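PDB 3D8P: acetyltransferase of GNAT family from Staphylococcus aureus subsp. aureus Mu50, which probably transfers an acetyl group from acetyl-coenzyme A to an acceptor, as expected for a member of the GNAT family. Local coordinates for residues E45-L57 and I69-K83. Residues are numbered along the deposited sequence; the frame is centred on the assembly and turned at random.
Sequences EHNYLNSGGQFWL and IGLIRLDNNMSALKK. With ACT (acetate ion), chain D.
Tyr48 reaches from helix 45-49 onto strands 69-73 and 78-83, its ring edge meeting Leu71 O (3.6 Å from CD1) and Lys82 CB, while CE1 lies 3.8 Å from Ile72 CG2. The phenol oxygen touches the aliphatic parts of Lys82 (CB, 3.6 Å) and Lys83 (CG), both side chains running at about a right angle to that of Tyr48; it is hydrogen-bonded to Asp40. Phe55 packs beside it, placing CD2 over the centre of one tyrosine face, 3.7 Å above the plane. With CG anti to the backbone N (chi1 -152°), the Phe55 ring leans back over its partner strand, one face above Ile69 O and CD2 3.6 Å from Gly70 CA. Gly70, without a side chain, lets both rings lie close to its backbone, with Tyr48 CE1 4.2 Å from its CA.

On the other side of the sheet Gln54 and Leu71 run side by side, NE2 lying 3.3 Å from Leu71 CD2. OE1 of Gln54 takes the indole N-H of Trp56 NE1 in a nearly straight bond (2.9 Å, 174°), in the ring plane and on a carbonyl lone pair, which fixes the turn of both flat groups. Ile69 CG2 meets the indole edge. Between the two faces, antiparallel strands 54-57 and 69-73 are zipped by paired backbone bonds at Gln54-Leu71 and Trp56-Ile69. Where the pairing ends, a water donates to Ser51 OG and accepts from Arg73 N, bridging the turn to the strand.

Strand 78-83 continues the antiparallel meander beyond 69-73, and strand 5-8 borders 54-59, as in the N-terminal half of the GNAT fold. Helix 44-49, through Tyr48, covers the sheet face that carries Phe55; helix 95-109 packs on the Gln54, Trp56, Ile69 and Leu71 face, with Lys102 making a cation-pi contact to Trp56.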
loop_
_atom_site.group_PDB
_atom_site.type_symbol
_atom_site.label_atom_id
_atom_site.label_comp_id
_atom_site.label_asym_id
_atom_site.label_seq_id
_atom_site.Cartn_x
_atom_site.Cartn_y
_atom_site.Cartn_z
ATOM N N GLU A 45 7.264 1.300 11.898
ATOM C CA GLU A 45 7.632 0.066 12.604
ATOM C C GLU A 45 6.490 -0.319 13.537
ATOM O O GLU A 45 6.052 -1.452 13.527
ATOM C CB GLU A 45 8.964 0.164 13.396
ATOM C CG GLU A 45 10.227 0.315 12.515
ATOM C CD GLU A 45 11.560 -0.041 13.210
ATOM O OE1 GLU A 45 11.594 -0.259 14.461
ATOM O OE2 GLU A 45 12.592 -0.112 12.471
ATOM N N HIS A 46 5.999 0.633 14.321
ATOM C CA HIS A 46 4.961 0.337 15.264
ATOM C C HIS A 46 3.638 -0.018 14.574
ATOM O O HIS A 46 3.028 -1.047 14.879
ATOM C CB HIS A 46 4.764 1.493 16.222
ATOM C CG HIS A 46 3.643 1.279 17.171
ATOM N ND1 HIS A 46 2.407 1.856 16.992
ATOM C CD2 HIS A 46 3.548 0.510 18.281
ATOM C CE1 HIS A 46 1.598 1.460 17.959
ATOM N NE2 HIS A 46 2.271 0.656 18.763
ATOM N N ASN A 47 3.211 0.811 13.629
ATOM C CA ASN A 47 1.895 0.592 12.988
ATOM C C ASN A 47 1.836 -0.563 11.997
ATOM O O ASN A 47 0.788 -1.166 11.865
ATOM C CB ASN A 47 1.369 1.865 12.319
ATOM C CG ASN A 47 1.198 2.995 13.301
ATOM O OD1 ASN A 47 1.666 4.094 13.064
ATOM N ND2 ASN A 47 0.596 2.708 14.438
ATOM N N TYR A 48 2.948 -0.884 11.342
ATOM C CA TYR A 48 2.974 -1.920 10.291
ATOM C C TYR A 48 3.802 -3.133 10.647
ATOM O O TYR A 48 3.290 -4.234 10.606
ATOM C CB TYR A 48 3.494 -1.345 8.965
ATOM C CG TYR A 48 2.562 -0.335 8.355
ATOM C CD1 TYR A 48 1.553 -0.736 7.478
ATOM C CD2 TYR A 48 2.669 1.024 8.663
ATOM C CE1 TYR A 48 0.672 0.203 6.903
ATOM C CE2 TYR A 48 1.813 1.953 8.113
ATOM C CZ TYR A 48 0.805 1.525 7.218
ATOM O OH TYR A 48 -0.058 2.430 6.646
ATOM N N LEU A 49 5.072 -2.933 10.996
ATOM C CA LEU A 49 5.979 -4.045 11.207
ATOM C C LEU A 49 5.748 -4.791 12.508
ATOM O O LEU A 49 5.738 -6.005 12.505
ATOM C CB LEU A 49 7.440 -3.600 11.098
ATOM C CG LEU A 49 7.832 -2.829 9.826
ATOM C CD1 LEU A 49 9.363 -2.652 9.739
ATOM C CD2 LEU A 49 7.266 -3.476 8.565
ATOM N N ASN A 50 5.532 -4.078 13.607
ATOM C CA ASN A 50 5.404 -4.702 14.920
ATOM C C ASN A 50 4.034 -5.267 15.204
ATOM O O ASN A 50 3.845 -5.991 16.185
ATOM C CB ASN A 50 5.744 -3.695 16.027
ATOM C CG ASN A 50 7.192 -3.295 16.028
ATOM O OD1 ASN A 50 8.013 -3.890 15.313
ATOM N ND2 ASN A 50 7.534 -2.281 16.844
ATOM N N SER A 51 3.084 -4.902 14.350
ATOM C CA SER A 51 1.693 -5.259 14.496
ATOM C C SER A 51 1.333 -6.484 13.690
ATOM O O SER A 51 0.183 -6.830 13.626
ATOM C CB SER A 51 0.827 -4.088 13.999
ATOM O OG SER A 51 1.029 -3.805 12.605
ATOM N N GLY A 52 2.309 -7.131 13.063
ATOM C CA GLY A 52 2.027 -8.306 12.242
ATOM C C GLY A 52 1.757 -7.954 10.792
ATOM O O GLY A 52 1.269 -8.796 10.035
ATOM N N GLY A 53 2.080 -6.720 10.403
ATOM C CA GLY A 53 1.886 -6.249 9.038
ATOM C C GLY A 53 3.172 -6.242 8.246
ATOM O O GLY A 53 4.112 -6.932 8.598
ATOM N N GLN A 54 3.195 -5.447 7.175
ATOM C CA GLN A 54 4.327 -5.320 6.270
ATOM C C GLN A 54 4.470 -3.888 5.777
ATOM O O GLN A 54 3.518 -3.146 5.693
ATOM C CB GLN A 54 4.119 -6.195 5.030
ATOM C CG GLN A 54 3.989 -7.697 5.275
ATOM C CD GLN A 54 3.455 -8.437 4.057
ATOM O OE1 GLN A 54 3.951 -8.265 2.962
ATOM N NE2 GLN A 54 2.424 -9.256 4.253
ATOM N N PHE A 55 5.693 -3.496 5.473
ATOM C CA PHE A 55 5.925 -2.262 4.748
ATOM C C PHE A 55 7.225 -2.430 3.960
ATOM O O PHE A 55 8.315 -2.625 4.533
ATOM C CB PHE A 55 5.910 -1.017 5.650
ATOM C CG PHE A 55 5.490 0.205 4.922
ATOM C CD1 PHE A 55 6.314 0.755 3.942
ATOM C CD2 PHE A 55 4.249 0.766 5.131
ATOM C CE1 PHE A 55 5.934 1.861 3.230
ATOM C CE2 PHE A 55 3.858 1.881 4.423
ATOM C CZ PHE A 55 4.700 2.435 3.467
ATOM N N TRP A 56 7.077 -2.394 2.634
ATOM C CA TRP A 56 8.166 -2.617 1.693
ATOM C C TRP A 56 8.423 -1.367 0.868
ATOM O O TRP A 56 7.503 -0.584 0.583
ATOM C CB TRP A 56 7.838 -3.781 0.751
ATOM C CG TRP A 56 7.485 -5.070 1.440
ATOM C CD1 TRP A 56 6.225 -5.603 1.586
ATOM C CD2 TRP A 56 8.385 -5.992 2.076
ATOM N NE1 TRP A 56 6.291 -6.787 2.277
ATOM C CE2 TRP A 56 7.600 -7.054 2.588
ATOM C CE3 TRP A 56 9.776 -6.031 2.253
ATOM C CZ2 TRP A 56 8.158 -8.138 3.261
ATOM C CZ3 TRP A 56 10.330 -7.096 2.925
ATOM C CH2 TRP A 56 9.517 -8.137 3.436
ATOM N N LEU A 57 9.687 -1.175 0.513
ATOM C CA LEU A 57 10.100 -0.069 -0.337
ATOM C C LEU A 57 10.753 -0.615 -1.584
ATOM O O LEU A 57 11.586 -1.513 -1.511
ATOM C CB LEU A 57 11.130 0.814 0.375
ATOM C CG LEU A 57 10.735 1.341 1.747
ATOM C CD1 LEU A 57 11.869 2.135 2.340
ATOM C CD2 LEU A 57 9.447 2.176 1.656
ATOM N N ILE A 69 4.616 0.149 -0.396
ATOM C CA ILE A 69 3.413 -0.679 -0.204
ATOM C C ILE A 69 3.366 -1.122 1.246
ATOM O O ILE A 69 4.347 -1.592 1.781
ATOM C CB ILE A 69 3.368 -1.911 -1.175
ATOM C CG1 ILE A 69 1.941 -2.420 -1.375
ATOM C CG2 ILE A 69 4.277 -3.049 -0.681
ATOM C CD1 ILE A 69 1.850 -3.554 -2.398
ATOM N N GLY A 70 2.213 -0.950 1.868
ATOM C CA GLY A 70 1.977 -1.371 3.238
ATOM C C GLY A 70 0.845 -2.385 3.343
ATOM O O GLY A 70 -0.012 -2.479 2.465
ATOM N N LEU A 71 0.857 -3.148 4.426
ATOM C CA LEU A 71 -0.202 -4.086 4.724
ATOM C C LEU A 71 -0.457 -4.085 6.208
ATOM O O LEU A 71 0.499 -4.193 7.022
ATOM C CB LEU A 71 0.164 -5.519 4.298
ATOM C CG LEU A 71 -0.978 -6.548 4.384
ATOM C CD1 LEU A 71 -1.768 -6.649 3.081
ATOM C CD2 LEU A 71 -0.506 -7.911 4.781
ATOM N N ILE A 72 -1.731 -3.961 6.583
ATOM C CA ILE A 72 -2.115 -4.212 7.975
ATOM C C ILE A 72 -2.880 -5.526 8.085
ATOM O O ILE A 72 -3.634 -5.922 7.209
ATOM C CB ILE A 72 -2.887 -3.042 8.677
ATOM C CG1 ILE A 72 -4.180 -2.713 7.958
ATOM C CG2 ILE A 72 -1.982 -1.794 8.793
ATOM C CD1 ILE A 72 -5.174 -1.877 8.790
ATOM N N ARG A 73 -2.679 -6.187 9.203
ATOM C CA ARG A 73 -3.353 -7.402 9.516
ATOM C C ARG A 73 -4.687 -7.121 10.233
ATOM O O ARG A 73 -4.736 -6.362 11.189
ATOM C CB ARG A 73 -2.419 -8.276 10.355
ATOM C CG ARG A 73 -3.043 -9.588 10.706
ATOM C CD ARG A 73 -2.047 -10.693 10.844
ATOM N NE ARG A 73 -2.752 -11.968 10.699
ATOM C CZ ARG A 73 -2.172 -13.125 10.398
ATOM N NH1 ARG A 73 -0.860 -13.184 10.189
ATOM N NH2 ARG A 73 -2.916 -14.225 10.288
ATOM N N LEU A 74 -5.773 -7.712 9.733
ATOM C CA LEU A 74 -7.116 -7.550 10.323
ATOM C C LEU A 74 -7.434 -8.785 11.135
ATOM O O LEU A 74 -6.605 -9.668 11.211
ATOM C CB LEU A 74 -8.164 -7.414 9.226
ATOM C CG LEU A 74 -7.946 -6.347 8.157
ATOM C CD1 LEU A 74 -9.149 -6.387 7.211
ATOM C CD2 LEU A 74 -7.725 -4.949 8.805
ATOM N N ASP A 75 -8.625 -8.847 11.734
ATOM C CA ASP A 75 -9.100 -10.072 12.413
ATOM C C ASP A 75 -9.453 -11.141 11.353
ATOM O O ASP A 75 -9.548 -10.843 10.176
ATOM C CB ASP A 75 -10.357 -9.801 13.273
ATOM C CG ASP A 75 -10.543 -10.816 14.422
ATOM O OD1 ASP A 75 -9.710 -11.747 14.597
ATOM O OD2 ASP A 75 -11.517 -10.676 15.199
ATOM N N ASN A 76 -9.610 -12.384 11.780
ATOM C CA ASN A 76 -10.125 -13.449 10.911
ATOM C C ASN A 76 -9.201 -13.725 9.696
ATOM O O ASN A 76 -9.660 -14.044 8.587
ATOM C CB ASN A 76 -11.566 -13.096 10.476
ATOM C CG ASN A 76 -12.273 -14.216 9.678
ATOM O OD1 ASN A 76 -12.333 -15.382 10.095
ATOM N ND2 ASN A 76 -12.859 -13.834 8.543
ATOM N N ASN A 77 -7.904 -13.556 9.941
ATOM C CA ASN A 77 -6.834 -13.803 8.991
ATOM C C ASN A 77 -6.939 -13.042 7.679
ATOM O O ASN A 77 -6.423 -13.497 6.659
ATOM C CB ASN A 77 -6.662 -15.303 8.734
ATOM C CG ASN A 77 -6.304 -16.045 9.984
ATOM O OD1 ASN A 77 -5.427 -15.616 10.740
ATOM N ND2 ASN A 77 -7.003 -17.149 10.241
HETATM N N MSE A 78 -7.553 -11.861 7.724
HETATM C CA MSE A 78 -7.598 -11.013 6.564
HETATM C C MSE A 78 -6.571 -9.883 6.733
HETATM O O MSE A 78 -5.868 -9.801 7.736
HETATM C CB MSE A 78 -9.013 -10.490 6.357
HETATM C CG MSE A 78 -10.056 -11.567 6.079
HETATM SE SE MSE A 78 -9.693 -12.387 4.364
HETATM C CE MSE A 78 -11.422 -13.113 3.946
ATOM N N SER A 79 -6.484 -9.021 5.730
ATOM C CA SER A 79 -5.499 -7.932 5.737
ATOM C C SER A 79 -6.010 -6.766 4.908
ATOM O O SER A 79 -6.956 -6.930 4.127
ATOM C CB SER A 79 -4.188 -8.424 5.149
ATOM O OG SER A 79 -4.352 -8.767 3.785
ATOM N N ALA A 80 -5.397 -5.599 5.108
ATOM C CA ALA A 80 -5.678 -4.407 4.336
ATOM C C ALA A 80 -4.400 -3.812 3.734
ATOM O O ALA A 80 -3.397 -3.582 4.447
ATOM C CB ALA A 80 -6.381 -3.382 5.198
ATOM N N LEU A 81 -4.455 -3.544 2.432
ATOM C CA LEU A 81 -3.358 -2.901 1.702
ATOM C C LEU A 81 -3.414 -1.390 1.956
ATOM O O LEU A 81 -4.486 -0.806 1.991
ATOM C CB LEU A 81 -3.431 -3.220 0.214
ATOM C CG LEU A 81 -2.149 -3.159 -0.603
ATOM C CD1 LEU A 81 -1.203 -4.321 -0.236
ATOM C CD2 LEU A 81 -2.432 -3.185 -2.109
ATOM N N LYS A 82 -2.250 -0.795 2.192
ATOM C CA LYS A 82 -2.119 0.615 2.475
ATOM C C LYS A 82 -0.937 1.246 1.761
ATOM O O LYS A 82 0.046 0.579 1.440
ATOM C CB LYS A 82 -1.963 0.844 3.971
ATOM C CG LYS A 82 -3.058 0.182 4.811
ATOM C CD LYS A 82 -3.551 1.072 5.908
ATOM C CE LYS A 82 -4.642 1.982 5.414
ATOM N NZ LYS A 82 -5.923 1.236 5.210
ATOM N N LYS A 83 -1.086 2.537 1.462
ATOM C CA LYS A 83 0.001 3.397 0.971
ATOM C C LYS A 83 0.797 2.799 -0.173
ATOM O O LYS A 83 2.029 2.744 -0.103
ATOM C CB LYS A 83 0.953 3.746 2.136
ATOM C CG LYS A 83 0.291 4.273 3.398
ATOM C CD LYS A 83 -0.445 5.605 3.232
ATOM C CE LYS A 83 -1.123 6.000 4.554
ATOM N NZ LYS A 83 -2.110 7.090 4.433
HETATM C C ACT D . 9.529 5.024 12.598
HETATM O O ACT D . 9.086 3.857 12.777
HETATM O OXT ACT D . 10.020 5.225 11.462
HETATM C CH3 ACT D . 9.489 6.119 13.646
HETATM O O HOH W 1 -0.979 -5.097 11.209
#